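PDB 6BS9: stage III sporulation protein AB from Bacillus subtilis, which is essential for sporulation and probably works with the secretion-type transport machinery of the developing spore. Local coordinates for residues 8-13 / 117-122; 51-56 / 69-74. All coordinates share one frame; numbering follows the deposited sequence.

Overall arrangement
The chain is built of six helices joined by loops, with no strand, and both contacts join roughly antiparallel helices. Contact 1 pairs the two terminal helices, 2-26 and 101-128; 103 residues separate its segments. Contact 2 is nested in the sequence between them and pairs helices 46-58 and 64-75, which follow each other in the chain. The two contacts sit on opposite sides of the chain's centre, each about 11 Å from it. The centres of contact 1 and contact 2 are about 20 Å apart. The nearest atoms of contact 1 and contact 2 are about 7 Å apart, without touching. Helix 83-95 packs against side chains from both. A sulfate ion, probably from the crystallisation liquor, lies about 5 Å from the side chain of Ala122 in contact 1.

Contact 1: residues 8-13 / 117-122; sequences RQIRQL and ASEADA
Residues 8-13 and 117-122 run nearly antiparallel at 164°, with their axes 9.2 Å apart and Ile10 facing Glu119. Ile10 carries the apolar half of the contact. Its CG2, anti to the backbone N, reaches Glu119 CB at 3.7 Å. Its CD1 lies against the backbone of the partner helix at Ser118. Ile10 CD1 is also 4.4 Å from Ala122 CB, one turn further on. The side chains of Ile10 and Glu119 lie alongside each other, pointing opposite ways.

Beyond CB, Glu119 extends over the start of the Arg11 side chain. Its OE2 lies 3.7 Å from Arg11 CA, and its OE1 lies at the same distance from Arg11 CG. The carboxylate thus rests on the aliphatic part of the arginine. At Arg11, chi3 (61°) turns NE out of line with the extended chain before it. The guanidinium plane stands 71° from the carboxylate. The charged ends do not touch: Arg11 NH2 and Glu119 OE1 are 4.8 Å apart. A water bridges them, accepting from Arg11 NH2 and donating to Glu119 OE1, at 2.7 Å from each.

This is antiparallel packing of the terminal helices of an all-helical fold, apolar at Ile10 and water-bridged at Arg11 and Glu119. Helix 83-95 lies alongside both, its Glu85 touching Ile10 and Ser118. Leu81, in the preceding loop, also touches Ile10, while Ala122 meets Arg6 and Pro7.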
ATOM      1  N   ARG A   8      -7.719   9.553  -5.705  1.00 38.25           N
ATOM      2  CA  ARG A   8      -6.694  10.249  -4.971  1.00 41.18           C
ATOM      3  C   ARG A   8      -5.972   9.291  -3.987  1.00 37.46           C
ATOM      4  O   ARG A   8      -4.739   9.352  -3.851  1.00 33.50           O
ATOM      5  CB  ARG A   8      -7.286  11.478  -4.282  1.00 48.07           C
ATOM      6  CG  ARG A   8      -6.304  12.373  -3.505  1.00 60.69           C
ATOM      7  CD  ARG A   8      -6.972  13.599  -2.769  1.00 70.66           C
ATOM      8  NE  ARG A   8      -6.074  14.765  -2.688  1.00 81.49           N
ATOM      9  CZ  ARG A   8      -5.299  15.127  -1.644  1.00 86.54           C
ATOM     10  NH1 ARG A   8      -4.538  16.223  -1.764  1.00 84.24           N
ATOM     11  NH2 ARG A   8      -5.260  14.434  -0.491  1.00 86.15           N
ATOM     12  N   GLN A   9      -6.709   8.412  -3.338  1.00 33.33           N
ATOM     13  CA  GLN A   9      -6.096   7.539  -2.366  1.00 34.71           C
ATOM     14  C   GLN A   9      -5.309   6.418  -3.062  1.00 34.95           C
ATOM     15  O   GLN A   9      -4.220   6.037  -2.606  1.00 32.87           O
ATOM     16  CB  GLN A   9      -7.134   6.990  -1.389  1.00 36.89           C
ATOM     17  CG  GLN A   9      -7.639   8.033  -0.384  1.00 37.05           C
ATOM     18  CD  GLN A   9      -8.639   7.484   0.658  1.00 37.05           C
ATOM     19  OE1 GLN A   9      -8.908   6.274   0.764  1.00 34.41           O
ATOM     20  NE2 GLN A   9      -9.220   8.413   1.400  1.00 38.80           N
ATOM     21  N   ILE A  10      -5.796   5.973  -4.225  1.00 31.84           N
ATOM     22  CA  ILE A  10      -5.030   5.009  -5.014  1.00 30.95           C
ATOM     23  C   ILE A  10      -3.736   5.613  -5.480  1.00 30.15           C
ATOM     24  O   ILE A  10      -2.695   5.017  -5.396  1.00 29.95           O
ATOM     25  CB  ILE A  10      -5.870   4.505  -6.198  1.00 31.45           C
ATOM     26  CG1 ILE A  10      -7.040   3.701  -5.630  1.00 33.05           C
ATOM     27  CG2 ILE A  10      -5.043   3.599  -7.088  1.00 30.50           C
ATOM     28  CD1 ILE A  10      -8.112   3.439  -6.652  1.00 35.58           C
ATOM     29  N   ARG A  11      -3.784   6.862  -5.878  1.00 32.20           N
ATOM     30  CA  ARG A  11      -2.599   7.548  -6.365  1.00 34.50           C
ATOM     31  C   ARG A  11      -1.547   7.637  -5.296  1.00 33.81           C
ATOM     32  O   ARG A  11      -0.360   7.386  -5.545  1.00 35.74           O
ATOM     33  CB  ARG A  11      -3.000   8.941  -6.871  1.00 35.72           C
ATOM     34  CG  ARG A  11      -1.982   9.644  -7.702  1.00 37.56           C
ATOM     35  CD  ARG A  11      -2.570  10.939  -8.240  1.00 41.57           C
ATOM     36  NE  ARG A  11      -2.971  11.860  -7.178  1.00 43.85           N
ATOM     37  CZ  ARG A  11      -4.189  12.390  -7.181  1.00 44.93           C
ATOM     38  NH1 ARG A  11      -4.495  13.217  -6.214  1.00 42.32           N
ATOM     39  NH2 ARG A  11      -5.102  12.088  -8.172  1.00 42.39           N
ATOM     40  N   GLN A  12      -1.986   8.007  -4.100  1.00 35.67           N
ATOM     41  CA  GLN A  12      -1.107   8.026  -2.907  1.00 35.83           C
ATOM     42  C   GLN A  12      -0.506   6.668  -2.577  1.00 35.12           C
ATOM     43  O   GLN A  12       0.652   6.594  -2.216  1.00 34.10           O
ATOM     44  CB  GLN A  12      -1.928   8.478  -1.672  1.00 38.27           C
ATOM     45  CG  GLN A  12      -2.278   9.960  -1.651  1.00 40.83           C
ATOM     46  CD  GLN A  12      -3.230  10.292  -0.512  1.00 44.32           C
ATOM     47  OE1 GLN A  12      -4.095   9.518  -0.120  1.00 41.40           O
ATOM     48  NE2 GLN A  12      -3.049  11.445   0.039  1.00 51.37           N
ATOM     49  N   LEU A  13      -1.332   5.589  -2.677  1.00 34.27           N
ATOM     50  CA  LEU A  13      -0.846   4.237  -2.439  1.00 32.11           C
ATOM     51  C   LEU A  13       0.222   3.825  -3.463  1.00 32.11           C
ATOM     52  O   LEU A  13       1.243   3.258  -3.093  1.00 30.88           O
ATOM     53  CB  LEU A  13      -1.998   3.266  -2.436  1.00 32.63           C
ATOM     54  CG  LEU A  13      -2.840   3.305  -1.163  1.00 31.45           C
ATOM     55  CD1 LEU A  13      -4.140   2.628  -1.415  1.00 31.74           C
ATOM     56  CD2 LEU A  13      -2.130   2.650  -0.005  1.00 31.71           C
ATOM     57  N   ALA A 117      -4.266   0.447 -12.810  1.00 31.50           N
ATOM     58  CA  ALA A 117      -5.445   0.073 -13.538  1.00 34.96           C
ATOM     59  C   ALA A 117      -6.685   0.493 -12.745  1.00 36.21           C
ATOM     60  O   ALA A 117      -7.603   1.071 -13.319  1.00 39.41           O
ATOM     61  CB  ALA A 117      -5.439  -1.429 -13.838  1.00 34.86           C
ATOM     62  N   SER A 118      -6.690   0.220 -11.441  1.00 34.71           N
ATOM     63  CA  SER A 118      -7.857   0.635 -10.610  1.00 34.78           C
ATOM     64  C   SER A 118      -8.006   2.157 -10.507  1.00 35.04           C
ATOM     65  O   SER A 118      -9.127   2.669 -10.607  1.00 34.18           O
ATOM     66  CB  SER A 118      -7.778   0.066  -9.239  1.00 32.82           C
ATOM     67  OG  SER A 118      -7.732  -1.322  -9.281  1.00 36.26           O
ATOM     68  N   GLU A 119      -6.886   2.875 -10.447  1.00 32.31           N
ATOM     69  CA  GLU A 119      -6.948   4.291 -10.573  1.00 32.21           C
ATOM     70  C   GLU A 119      -7.639   4.746 -11.838  1.00 34.46           C
ATOM     71  O   GLU A 119      -8.430   5.682 -11.804  1.00 39.76           O
ATOM     72  CB  GLU A 119      -5.546   4.915 -10.487  1.00 33.19           C
ATOM     73  CG  GLU A 119      -5.575   6.437 -10.296  1.00 35.38           C
ATOM     74  CD  GLU A 119      -4.158   7.007 -10.177  1.00 39.35           C
ATOM     75  OE1 GLU A 119      -3.854   8.155 -10.526  1.00 42.67           O
ATOM     76  OE2 GLU A 119      -3.282   6.284  -9.745  1.00 43.28           O
ATOM     77  N   ALA A 120      -7.338   4.137 -12.982  1.00 33.89           N
ATOM     78  CA  ALA A 120      -8.018   4.510 -14.195  1.00 33.25           C
ATOM     79  C   ALA A 120      -9.546   4.280 -14.108  1.00 35.05           C
ATOM     80  O   ALA A 120     -10.288   5.061 -14.698  1.00 36.04           O
ATOM     81  CB  ALA A 120      -7.383   3.765 -15.401  1.00 32.79           C
ATOM     82  N   ASP A 121      -9.958   3.125 -13.539  1.00 36.65           N
ATOM     83  CA  ASP A 121     -11.356   2.724 -13.416  1.00 37.19           C
ATOM     84  C   ASP A 121     -12.086   3.753 -12.550  1.00 40.38           C
ATOM     85  O   ASP A 121     -13.104   4.291 -12.950  1.00 46.16           O
ATOM     86  CB  ASP A 121     -11.449   1.349 -12.764  1.00 38.61           C
ATOM     87  CG  ASP A 121     -10.929   0.187 -13.649  1.00 41.53           C
ATOM     88  OD1 ASP A 121     -10.811   0.360 -14.886  1.00 43.48           O
ATOM     89  OD2 ASP A 121     -10.722  -0.916 -13.125  1.00 39.57           O
ATOM     90  N   ALA A 122     -11.444   4.135 -11.448  1.00 41.12           N
ATOM     91  CA  ALA A 122     -11.958   5.117 -10.573  1.00 40.73           C
ATOM     92  C   ALA A 122     -12.074   6.516 -11.166  1.00 39.01           C
ATOM     93  O   ALA A 122     -13.116   7.151 -11.022  1.00 38.89           O
ATOM     94  CB  ALA A 122     -11.155   5.141  -9.311  1.00 42.35           C
TER
HETATM   95  O   HOH W   1      -5.697  10.033  -9.876  1.00 42.01           O

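Contact 2: residues 51-56 / 69-74; sequences SAFSDQ and EQSLKK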
ATOM      1  N   SER A  51       2.080   4.377   9.050  1.00 33.53           N
ATOM      2  CA  SER A  51       2.527   4.472  10.460  1.00 36.49           C
ATOM      3  C   SER A  51       2.153   3.227  11.267  1.00 36.11           C
ATOM      4  O   SER A  51       2.973   2.745  12.037  1.00 37.33           O
ATOM      5  CB  SER A  51       2.026   5.786  11.184  1.00 36.08           C
ATOM      6  OG  SER A  51       0.663   5.923  11.100  1.00 38.31           O
ATOM      7  N   ALA A  52       0.955   2.699  11.056  1.00 34.69           N
ATOM      8  CA  ALA A  52       0.606   1.400  11.660  1.00 35.53           C
ATOM      9  C   ALA A  52       1.532   0.259  11.254  1.00 36.03           C
ATOM     10  O   ALA A  52       1.900  -0.537  12.101  1.00 38.19           O
ATOM     11  CB  ALA A  52      -0.798   1.037  11.311  1.00 33.88           C
ATOM     12  N   PHE A  53       1.913   0.204   9.976  1.00 35.18           N
ATOM     13  CA  PHE A  53       2.815  -0.815   9.476  1.00 34.20           C
ATOM     14  C   PHE A  53       4.179  -0.683  10.155  1.00 35.21           C
ATOM     15  O   PHE A  53       4.729  -1.674  10.638  1.00 36.15           O
ATOM     16  CB  PHE A  53       2.965  -0.651   7.961  1.00 34.64           C
ATOM     17  CG  PHE A  53       3.838  -1.685   7.286  1.00 33.49           C
ATOM     18  CD1 PHE A  53       3.758  -3.018   7.598  1.00 34.58           C
ATOM     19  CD2 PHE A  53       4.701  -1.327   6.283  1.00 35.74           C
ATOM     20  CE1 PHE A  53       4.520  -3.990   6.917  1.00 35.77           C
ATOM     21  CE2 PHE A  53       5.470  -2.294   5.568  1.00 35.77           C
ATOM     22  CZ  PHE A  53       5.389  -3.635   5.901  1.00 35.55           C
ATOM     23  N   SER A  54       4.659   0.549  10.252  1.00 36.66           N
ATOM     24  CA  SER A  54       5.925   0.853  10.938  1.00 38.13           C
ATOM     25  C   SER A  54       5.922   0.428  12.388  1.00 37.40           C
ATOM     26  O   SER A  54       6.792  -0.268  12.846  1.00 35.69           O
ATOM     27  CB  SER A  54       6.202   2.360  10.856  1.00 39.94           C
ATOM     28  OG  SER A  54       7.373   2.689  11.548  1.00 40.31           O
ATOM     29  N   ASP A  55       4.878   0.791  13.122  1.00 38.28           N
ATOM     30  CA  ASP A  55       4.741   0.301  14.487  1.00 39.43           C
ATOM     31  C   ASP A  55       4.788  -1.238  14.565  1.00 40.51           C
ATOM     32  O   ASP A  55       5.381  -1.787  15.445  1.00 40.84           O
ATOM     33  CB  ASP A  55       3.398   0.775  15.088  1.00 40.75           C
ATOM     34  CG  ASP A  55       3.349   2.253  15.299  1.00 42.04           C
ATOM     35  OD1 ASP A  55       4.433   2.911  15.310  1.00 46.23           O
ATOM     36  OD2 ASP A  55       2.211   2.785  15.441  1.00 45.90           O
ATOM     37  N   GLN A  56       4.065  -1.918  13.693  1.00 44.93           N
ATOM     38  CA  GLN A  56       3.881  -3.370  13.829  1.00 47.85           C
ATOM     39  C   GLN A  56       5.191  -4.022  13.583  1.00 46.42           C
ATOM     40  O   GLN A  56       5.537  -4.936  14.271  1.00 48.77           O
ATOM     41  CB  GLN A  56       2.824  -3.926  12.842  1.00 51.44           C
ATOM     42  CG  GLN A  56       1.372  -3.989  13.302  1.00 58.13           C
ATOM     43  CD  GLN A  56       1.241  -4.450  14.726  1.00 61.88           C
ATOM     44  OE1 GLN A  56       1.035  -3.639  15.623  1.00 66.23           O
ATOM     45  NE2 GLN A  56       1.379  -5.742  14.945  1.00 66.25           N
ATOM     46  N   GLU A  69      -0.744  -7.143   6.777  1.00 43.86           N
ATOM     47  CA  GLU A  69      -2.134  -7.611   6.838  1.00 49.45           C
ATOM     48  C   GLU A  69      -2.866  -7.012   8.016  1.00 47.26           C
ATOM     49  O   GLU A  69      -3.979  -6.516   7.864  1.00 49.83           O
ATOM     50  CB  GLU A  69      -2.258  -9.138   6.926  1.00 55.90           C
ATOM     51  CG  GLU A  69      -2.810  -9.739   5.661  1.00 68.69           C
ATOM     52  CD  GLU A  69      -1.765 -10.214   4.686  1.00 74.25           C
ATOM     53  OE1 GLU A  69      -1.186 -11.277   5.015  1.00 69.33           O
ATOM     54  OE2 GLU A  69      -1.611  -9.567   3.603  1.00 74.90           O
ATOM     55  N   GLN A  70      -2.226  -7.036   9.175  1.00 44.51           N
ATOM     56  CA  GLN A  70      -2.797  -6.473  10.397  1.00 45.02           C
ATOM     57  C   GLN A  70      -3.042  -4.965  10.248  1.00 40.77           C
ATOM     58  O   GLN A  70      -4.082  -4.474  10.603  1.00 42.64           O
ATOM     59  CB  GLN A  70      -1.879  -6.783  11.585  1.00 51.82           C
ATOM     60  CG  GLN A  70      -2.589  -7.259  12.843  1.00 64.36           C
ATOM     61  CD  GLN A  70      -1.632  -7.705  13.960  1.00 74.01           C
ATOM     62  OE1 GLN A  70      -1.661  -7.154  15.080  1.00 78.98           O
ATOM     63  NE2 GLN A  70      -0.771  -8.712  13.668  1.00 74.39           N
ATOM     64  N   SER A  71      -2.091  -4.236   9.674  1.00 37.36           N
ATOM     65  CA  SER A  71      -2.254  -2.810   9.525  1.00 38.06           C
ATOM     66  C   SER A  71      -3.333  -2.474   8.543  1.00 36.70           C
ATOM     67  O   SER A  71      -4.148  -1.579   8.742  1.00 36.49           O
ATOM     68  CB  SER A  71      -0.935  -2.161   9.089  1.00 37.05           C
ATOM     69  OG  SER A  71       0.148  -2.600   9.880  1.00 34.91           O
ATOM     70  N   LEU A  72      -3.370  -3.244   7.500  1.00 39.14           N
ATOM     71  CA  LEU A  72      -4.415  -3.080   6.522  1.00 42.93           C
ATOM     72  C   LEU A  72      -5.856  -3.216   7.089  1.00 42.67           C
ATOM     73  O   LEU A  72      -6.746  -2.404   6.767  1.00 39.29           O
ATOM     74  CB  LEU A  72      -4.153  -4.063   5.369  1.00 43.02           C
ATOM     75  CG  LEU A  72      -5.105  -4.043   4.187  1.00 45.35           C
ATOM     76  CD1 LEU A  72      -5.049  -2.682   3.490  1.00 43.34           C
ATOM     77  CD2 LEU A  72      -4.732  -5.192   3.242  1.00 46.58           C
ATOM     78  N   LYS A  73      -6.094  -4.262   7.865  1.00 48.62           N
ATOM     79  CA  LYS A  73      -7.424  -4.515   8.477  1.00 51.72           C
ATOM     80  C   LYS A  73      -7.790  -3.435   9.462  1.00 51.84           C
ATOM     81  O   LYS A  73      -8.933  -2.982   9.552  1.00 50.71           O
ATOM     82  CB  LYS A  73      -7.469  -5.889   9.165  1.00 57.84           C
ATOM     83  CG  LYS A  73      -7.400  -7.077   8.177  1.00 65.20           C
ATOM     84  CD  LYS A  73      -7.866  -8.415   8.764  1.00 71.66           C
ATOM     85  CE  LYS A  73      -6.788  -9.455   9.123  1.00 75.13           C
ATOM     86  NZ  LYS A  73      -6.749 -10.667   8.243  1.00 72.31           N
ATOM     87  N   LYS A  74      -6.793  -3.031  10.219  1.00 52.35           N
ATOM     88  CA  LYS A  74      -6.974  -2.006  11.219  1.00 50.30           C
ATOM     89  C   LYS A  74      -7.425  -0.704  10.557  1.00 48.68           C
ATOM     90  O   LYS A  74      -8.280  -0.016  11.097  1.00 53.76           O
ATOM     91  CB  LYS A  74      -5.646  -1.883  11.993  1.00 54.88           C
ATOM     92  CG  LYS A  74      -5.597  -1.064  13.270  1.00 62.11           C
ATOM     93  CD  LYS A  74      -4.110  -0.757  13.627  1.00 67.21           C
ATOM     94  CE  LYS A  74      -3.948   0.404  14.661  1.00 70.93           C
ATOM     95  NZ  LYS A  74      -4.858   0.400  15.860  1.00 71.21           N
TER
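The Phe53 ring has Ser71 OG at its edge, near the ring plane, and makes an edge-to-face stack with Trp68. The amides of Gln56 and Gln70 also meet. Their side chains cross at about a right angle, with the amide planes 45° apart. Gln56 NE2 comes within 3.4 Å of Gln70 OE1, but the angle is too poor for a hydrogen bond. Gln56 NE2 is instead bonded to Asp62 OD2.

Ser71 fills the middle of the contact. Its OG is 3.2 Å from Phe53 CA and 3.9 Å from Gln56 CG. The hydroxyl lies beside its own backbone N (chi1 -48°) and is hydrogen-bonded to Ala67 O. Ser71 CB meets Ala52 CB at 3.9 Å. The small Ala52 and Ser71 are consistent with the approach of the segment axes of 51-56 and 69-74 to 8.7 Å, at 142°. Lys74 meets Ala52 at the edge of the contact, by CD, 4.4 Å from Ala52 CB.

The contact joins two consecutive helices, 46-58 and 64-75, as a helical hairpin, roughly antiparallel. Ser35 of helix 31-41 touches Phe53 and Ser54. Helix 83-95 packs on helix 64-75 through Tyr86 and Leu89, which touch Leu72.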